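Long-range contact in conserved hypothetical protein TA1206 (Thermoplasma acidophilum, PDB 1QW2), which is of unknown function, a DUF1805-family protein with a mixed beta sheet flanked by short helices, found here as an assembly of four chains: residues A[49-63]-A[74-88]. Residues are numbered along the deposited sequence; the frame is centred on the assembly and turned at random.
Sequences METSNKVGDIAVRVM and AKVVEASQEAQKVGI
Val60 and Ala79 form an antiparallel non-hydrogen-bonded pair and Arg61 and Glu78 the hydrogen-bonded pair beside it, joining strand 59-61 to strand 78-79, an outermost strand of the chain's mixed sheet. A classic beta bulge sets Val77 and Glu78 both opposite Arg61, whose O takes a straight bond from Val77 N (2.8 Å) and a weak one from Glu78 N. On the face of Val60, its CG1 meets Ile88 CG2 at 3.6 Å and both methyls of Val76. On the other face, Arg61 and Glu78 run side by side with guanidinium and carboxylate planes nearly perpendicular (85°); the salt bridge from Arg61 NH1 to Glu78 OE1 is a weak, bent hydrogen bond, and Arg61 NH2 hydrogen-bonds to Gly45 O. The selenomethionine Met49, its chain bent at chi2 and chi3, slides past Glu78 and brings its selenium (SE) to 3.6 Å from Ser80 CA. Ser80 N-caps helix 81-85: set between its backbone N and carbonyl carbon (chi1 71°), OG takes the N-H of Ala83 and that of Ala59 while donating to Asp57 O at 2.6 Å. Without the hydroxyl, as in an alanine here, Asp57 O is likely to lose this donor, and the N-H groups of Ala59 and Ala83 their shared acceptor. Beside it, Asn53 in the last turn of helix 49-54 reaches across, its OD1 accepting from Gln81 N at 2.9 Å, with the donor tilted 18° from the carbonyl plane.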
loop_
_atom_site.group_PDB
_atom_site.type_symbol
_atom_site.label_atom_id
_atom_site.label_comp_id
_atom_site.label_asym_id
_atom_site.label_seq_id
_atom_site.Cartn_x
_atom_site.Cartn_y
_atom_site.Cartn_z
HETATM N N MSE A 49 -21.169 -11.458 -2.978
HETATM C CA MSE A 49 -21.298 -12.599 -2.072
HETATM C C MSE A 49 -21.377 -13.936 -2.808
HETATM O O MSE A 49 -20.987 -14.972 -2.268
HETATM C CB MSE A 49 -22.522 -12.413 -1.168
HETATM C CG MSE A 49 -22.732 -13.517 -0.113
HETATM SE SE MSE A 49 -21.229 -13.850 1.069
HETATM C CE MSE A 49 -21.202 -12.169 2.018
ATOM N N GLU A 50 -21.875 -13.929 -4.040
ATOM C CA GLU A 50 -21.955 -15.179 -4.783
ATOM C C GLU A 50 -20.545 -15.718 -5.014
ATOM O O GLU A 50 -20.316 -16.929 -5.001
ATOM C CB GLU A 50 -22.670 -14.975 -6.119
ATOM C CG GLU A 50 -24.087 -14.444 -5.982
ATOM C CD GLU A 50 -24.870 -14.524 -7.279
ATOM O OE1 GLU A 50 -24.336 -14.117 -8.329
ATOM O OE2 GLU A 50 -26.028 -14.989 -7.244
ATOM N N THR A 51 -19.592 -14.814 -5.214
ATOM C CA THR A 51 -18.215 -15.229 -5.432
ATOM C C THR A 51 -17.624 -15.773 -4.132
ATOM O O THR A 51 -16.941 -16.798 -4.130
ATOM C CB THR A 51 -17.378 -14.053 -5.948
ATOM O OG1 THR A 51 -17.972 -13.569 -7.159
ATOM C CG2 THR A 51 -15.949 -14.487 -6.233
ATOM N N SER A 52 -17.893 -15.092 -3.022
ATOM C CA SER A 52 -17.393 -15.543 -1.730
ATOM C C SER A 52 -17.888 -16.959 -1.446
ATOM O O SER A 52 -17.132 -17.802 -0.956
ATOM C CB SER A 52 -17.874 -14.611 -0.612
ATOM O OG SER A 52 -17.388 -13.295 -0.798
ATOM N N ASN A 53 -19.161 -17.212 -1.733
ATOM C CA ASN A 53 -19.722 -18.539 -1.500
ATOM C C ASN A 53 -19.129 -19.555 -2.466
ATOM O O ASN A 53 -18.846 -20.686 -2.081
ATOM C CB ASN A 53 -21.247 -18.537 -1.648
ATOM C CG ASN A 53 -21.953 -18.002 -0.418
ATOM O OD1 ASN A 53 -21.489 -18.185 0.704
ATOM N ND2 ASN A 53 -23.095 -17.356 -0.624
ATOM N N LYS A 54 -18.944 -19.148 -3.718
ATOM C CA LYS A 54 -18.393 -20.039 -4.730
ATOM C C LYS A 54 -17.047 -20.612 -4.314
ATOM O O LYS A 54 -16.803 -21.810 -4.469
ATOM C CB LYS A 54 -18.245 -19.302 -6.064
ATOM C CG LYS A 54 -17.489 -20.087 -7.124
ATOM C CD LYS A 54 -17.365 -19.282 -8.410
ATOM C CE LYS A 54 -16.542 -20.023 -9.454
ATOM N NZ LYS A 54 -16.430 -19.242 -10.718
ATOM N N VAL A 55 -16.176 -19.763 -3.777
ATOM C CA VAL A 55 -14.847 -20.213 -3.379
ATOM C C VAL A 55 -14.709 -20.655 -1.924
ATOM O O VAL A 55 -13.606 -20.956 -1.462
ATOM C CB VAL A 55 -13.774 -19.139 -3.713
ATOM C CG1 VAL A 55 -13.815 -18.826 -5.204
ATOM C CG2 VAL A 55 -13.998 -17.873 -2.892
ATOM N N GLY A 56 -15.829 -20.694 -1.207
ATOM C CA GLY A 56 -15.820 -21.144 0.178
ATOM C C GLY A 56 -15.219 -20.235 1.233
ATOM O O GLY A 56 -14.681 -20.712 2.234
ATOM N N ASP A 57 -15.318 -18.927 1.032
ATOM C CA ASP A 57 -14.774 -17.972 1.992
ATOM C C ASP A 57 -15.658 -17.765 3.211
ATOM O O ASP A 57 -16.861 -18.015 3.173
ATOM C CB ASP A 57 -14.625 -16.576 1.373
ATOM C CG ASP A 57 -13.586 -16.508 0.285
ATOM O OD1 ASP A 57 -12.690 -17.370 0.246
ATOM O OD2 ASP A 57 -13.663 -15.556 -0.524
ATOM N N ILE A 58 -15.037 -17.304 4.292
ATOM C CA ILE A 58 -15.765 -16.918 5.487
ATOM C C ILE A 58 -15.796 -15.418 5.197
ATOM O O ILE A 58 -14.775 -14.730 5.313
ATOM C CB ILE A 58 -14.967 -17.176 6.784
ATOM C CG1 ILE A 58 -14.966 -18.670 7.107
ATOM C CG2 ILE A 58 -15.579 -16.375 7.935
ATOM C CD1 ILE A 58 -14.193 -19.026 8.369
ATOM N N ALA A 59 -16.953 -14.912 4.792
ATOM C CA ALA A 59 -17.056 -13.505 4.440
ATOM C C ALA A 59 -18.359 -12.848 4.844
ATOM O O ALA A 59 -19.402 -13.494 4.914
ATOM C CB ALA A 59 -16.866 -13.350 2.940
ATOM N N VAL A 60 -18.285 -11.551 5.115
ATOM C CA VAL A 60 -19.471 -10.778 5.448
ATOM C C VAL A 60 -19.461 -9.510 4.604
ATOM O O VAL A 60 -18.402 -8.945 4.299
ATOM C CB VAL A 60 -19.538 -10.410 6.950
ATOM C CG1 VAL A 60 -19.798 -11.663 7.780
ATOM C CG2 VAL A 60 -18.261 -9.742 7.381
ATOM N N ARG A 61 -20.651 -9.078 4.215
ATOM C CA ARG A 61 -20.811 -7.890 3.396
ATOM C C ARG A 61 -21.605 -6.861 4.190
ATOM O O ARG A 61 -22.624 -7.197 4.796
ATOM C CB ARG A 61 -21.555 -8.271 2.111
ATOM C CG ARG A 61 -21.835 -7.129 1.148
ATOM C CD ARG A 61 -22.316 -7.670 -0.197
ATOM N NE ARG A 61 -22.693 -6.597 -1.110
ATOM C CZ ARG A 61 -23.924 -6.114 -1.233
ATOM N NH1 ARG A 61 -24.912 -6.620 -0.505
ATOM N NH2 ARG A 61 -24.164 -5.107 -2.063
ATOM N N VAL A 62 -21.111 -5.627 4.224
ATOM C CA VAL A 62 -21.798 -4.536 4.918
ATOM C C VAL A 62 -22.016 -3.447 3.875
ATOM O O VAL A 62 -21.338 -3.428 2.846
ATOM C CB VAL A 62 -20.964 -3.972 6.099
ATOM C CG1 VAL A 62 -20.829 -5.027 7.185
ATOM C CG2 VAL A 62 -19.594 -3.525 5.622
HETATM N N MSE A 63 -22.957 -2.542 4.127
HETATM C CA MSE A 63 -23.237 -1.486 3.163
HETATM C C MSE A 63 -23.261 -0.095 3.787
HETATM O O MSE A 63 -23.383 0.050 5.005
HETATM C CB MSE A 63 -24.576 -1.756 2.463
HETATM C CG MSE A 63 -24.646 -3.091 1.723
HETATM SE SE MSE A 63 -26.314 -3.349 0.757
HETATM C CE MSE A 63 -27.513 -3.474 2.259
ATOM N N ALA A 74 -21.381 -1.264 11.551
ATOM C CA ALA A 74 -22.374 -1.673 10.565
ATOM C C ALA A 74 -22.893 -3.083 10.808
ATOM O O ALA A 74 -22.202 -3.925 11.383
ATOM C CB ALA A 74 -21.787 -1.578 9.163
ATOM N N LYS A 75 -24.121 -3.332 10.369
ATOM C CA LYS A 75 -24.716 -4.649 10.527
ATOM C C LYS A 75 -24.457 -5.484 9.281
ATOM O O LYS A 75 -24.517 -4.981 8.156
ATOM C CB LYS A 75 -26.222 -4.531 10.770
ATOM C CG LYS A 75 -26.578 -3.753 12.023
ATOM C CD LYS A 75 -28.079 -3.718 12.237
ATOM C CE LYS A 75 -28.438 -2.870 13.449
ATOM N NZ LYS A 75 -27.776 -3.369 14.688
ATOM N N VAL A 76 -24.147 -6.756 9.497
ATOM C CA VAL A 76 -23.891 -7.686 8.410
ATOM C C VAL A 76 -25.147 -7.773 7.554
ATOM O O VAL A 76 -26.226 -8.049 8.074
ATOM C CB VAL A 76 -23.564 -9.088 8.959
ATOM C CG1 VAL A 76 -23.526 -10.107 7.827
ATOM C CG2 VAL A 76 -22.233 -9.054 9.692
ATOM N N VAL A 77 -25.015 -7.524 6.254
ATOM C CA VAL A 77 -26.164 -7.602 5.353
ATOM C C VAL A 77 -26.244 -8.996 4.742
ATOM O O VAL A 77 -27.331 -9.553 4.551
ATOM C CB VAL A 77 -26.062 -6.546 4.233
ATOM C CG1 VAL A 77 -27.239 -6.679 3.277
ATOM C CG2 VAL A 77 -26.035 -5.152 4.850
ATOM N N GLU A 78 -25.078 -9.558 4.445
ATOM C CA GLU A 78 -24.976 -10.896 3.888
ATOM C C GLU A 78 -23.807 -11.610 4.550
ATOM O O GLU A 78 -22.767 -11.009 4.801
ATOM C CB GLU A 78 -24.733 -10.847 2.382
ATOM C CG GLU A 78 -25.940 -10.498 1.550
ATOM C CD GLU A 78 -25.631 -10.568 0.073
ATOM O OE1 GLU A 78 -25.091 -9.582 -0.469
ATOM O OE2 GLU A 78 -25.909 -11.619 -0.541
ATOM N N ALA A 79 -23.994 -12.890 4.840
ATOM C CA ALA A 79 -22.952 -13.703 5.453
ATOM C C ALA A 79 -22.757 -14.932 4.577
ATOM O O ALA A 79 -23.733 -15.541 4.131
ATOM C CB ALA A 79 -23.372 -14.128 6.860
ATOM N N SER A 80 -21.507 -15.300 4.321
ATOM C CA SER A 80 -21.248 -16.468 3.485
ATOM C C SER A 80 -21.678 -17.725 4.220
ATOM O O SER A 80 -21.907 -17.708 5.432
ATOM C CB SER A 80 -19.763 -16.573 3.137
ATOM O OG SER A 80 -19.002 -16.944 4.272
ATOM N N GLN A 81 -21.779 -18.822 3.482
ATOM C CA GLN A 81 -22.180 -20.082 4.086
ATOM C C GLN A 81 -21.192 -20.506 5.171
ATOM O O GLN A 81 -21.602 -20.944 6.247
ATOM C CB GLN A 81 -22.291 -21.159 3.010
ATOM C CG GLN A 81 -23.324 -20.827 1.948
ATOM C CD GLN A 81 -23.437 -21.892 0.885
ATOM O OE1 GLN A 81 -24.370 -22.698 0.894
ATOM N NE2 GLN A 81 -22.484 -21.909 -0.036
ATOM N N GLU A 82 -19.894 -20.378 4.902
ATOM C CA GLU A 82 -18.892 -20.749 5.902
ATOM C C GLU A 82 -18.959 -19.809 7.108
ATOM O O GLU A 82 -18.641 -20.203 8.230
ATOM C CB GLU A 82 -17.482 -20.723 5.302
ATOM C CG GLU A 82 -17.177 -21.849 4.314
ATOM C CD GLU A 82 -17.281 -23.234 4.936
ATOM O OE1 GLU A 82 -17.003 -23.374 6.146
ATOM O OE2 GLU A 82 -17.629 -24.189 4.209
ATOM N N ALA A 83 -19.368 -18.565 6.883
ATOM C CA ALA A 83 -19.478 -17.609 7.976
ATOM C C ALA A 83 -20.673 -17.981 8.848
ATOM O O ALA A 83 -20.618 -17.882 10.074
ATOM C CB ALA A 83 -19.640 -16.193 7.427
ATOM N N GLN A 84 -21.755 -18.416 8.213
ATOM C CA GLN A 84 -22.946 -18.805 8.956
ATOM C C GLN A 84 -22.662 -20.048 9.786
ATOM O O GLN A 84 -23.214 -20.214 10.875
ATOM C CB GLN A 84 -24.104 -19.069 7.994
ATOM C CG GLN A 84 -24.595 -17.822 7.276
ATOM C CD GLN A 84 -25.743 -18.109 6.328
ATOM O OE1 GLN A 84 -26.778 -18.642 6.732
ATOM N NE2 GLN A 84 -25.567 -17.753 5.061
ATOM N N LYS A 85 -21.799 -20.917 9.273
ATOM C CA LYS A 85 -21.445 -22.138 9.989
ATOM C C LYS A 85 -20.757 -21.835 11.318
ATOM O O LYS A 85 -20.847 -22.625 12.256
ATOM C CB LYS A 85 -20.549 -23.025 9.119
ATOM C CG LYS A 85 -21.293 -23.707 7.974
ATOM C CD LYS A 85 -20.348 -24.477 7.060
ATOM C CE LYS A 85 -19.641 -25.605 7.792
ATOM N NZ LYS A 85 -18.702 -26.333 6.890
ATOM N N VAL A 86 -20.073 -20.697 11.409
ATOM C CA VAL A 86 -19.408 -20.345 12.660
ATOM C C VAL A 86 -20.240 -19.384 13.507
ATOM O O VAL A 86 -19.733 -18.773 14.451
ATOM C CB VAL A 86 -17.996 -19.755 12.426
ATOM C CG1 VAL A 86 -17.091 -20.814 11.815
ATOM C CG2 VAL A 86 -18.071 -18.537 11.531
ATOM N N GLY A 87 -21.518 -19.249 13.158
ATOM C CA GLY A 87 -22.416 -18.408 13.934
ATOM C C GLY A 87 -22.712 -16.995 13.477
ATOM O O GLY A 87 -23.491 -16.299 14.126
ATOM N N ILE A 88 -22.111 -16.562 12.374
ATOM C CA ILE A 88 -22.347 -15.209 11.876
ATOM C C ILE A 88 -23.591 -15.168 10.998
ATOM O O ILE A 88 -23.735 -15.960 10.067
ATOM C CB ILE A 88 -21.151 -14.696 11.049
ATOM C CG1 ILE A 88 -19.879 -14.730 11.899
ATOM C CG2 ILE A 88 -21.423 -13.272 10.571
ATOM C CD1 ILE A 88 -18.628 -14.358 11.138
HETATM O O HOH W 1 -23.481 -9.859 -2.982
HETATM O O HOH W 2 -18.883 -19.740 2.283
HETATM O O HOH W 3 -19.532 -21.621 0.408
HETATM O O HOH W 4 -24.641 -16.513 1.772
HETATM O O HOH W 5 -24.433 -2.560 6.572
#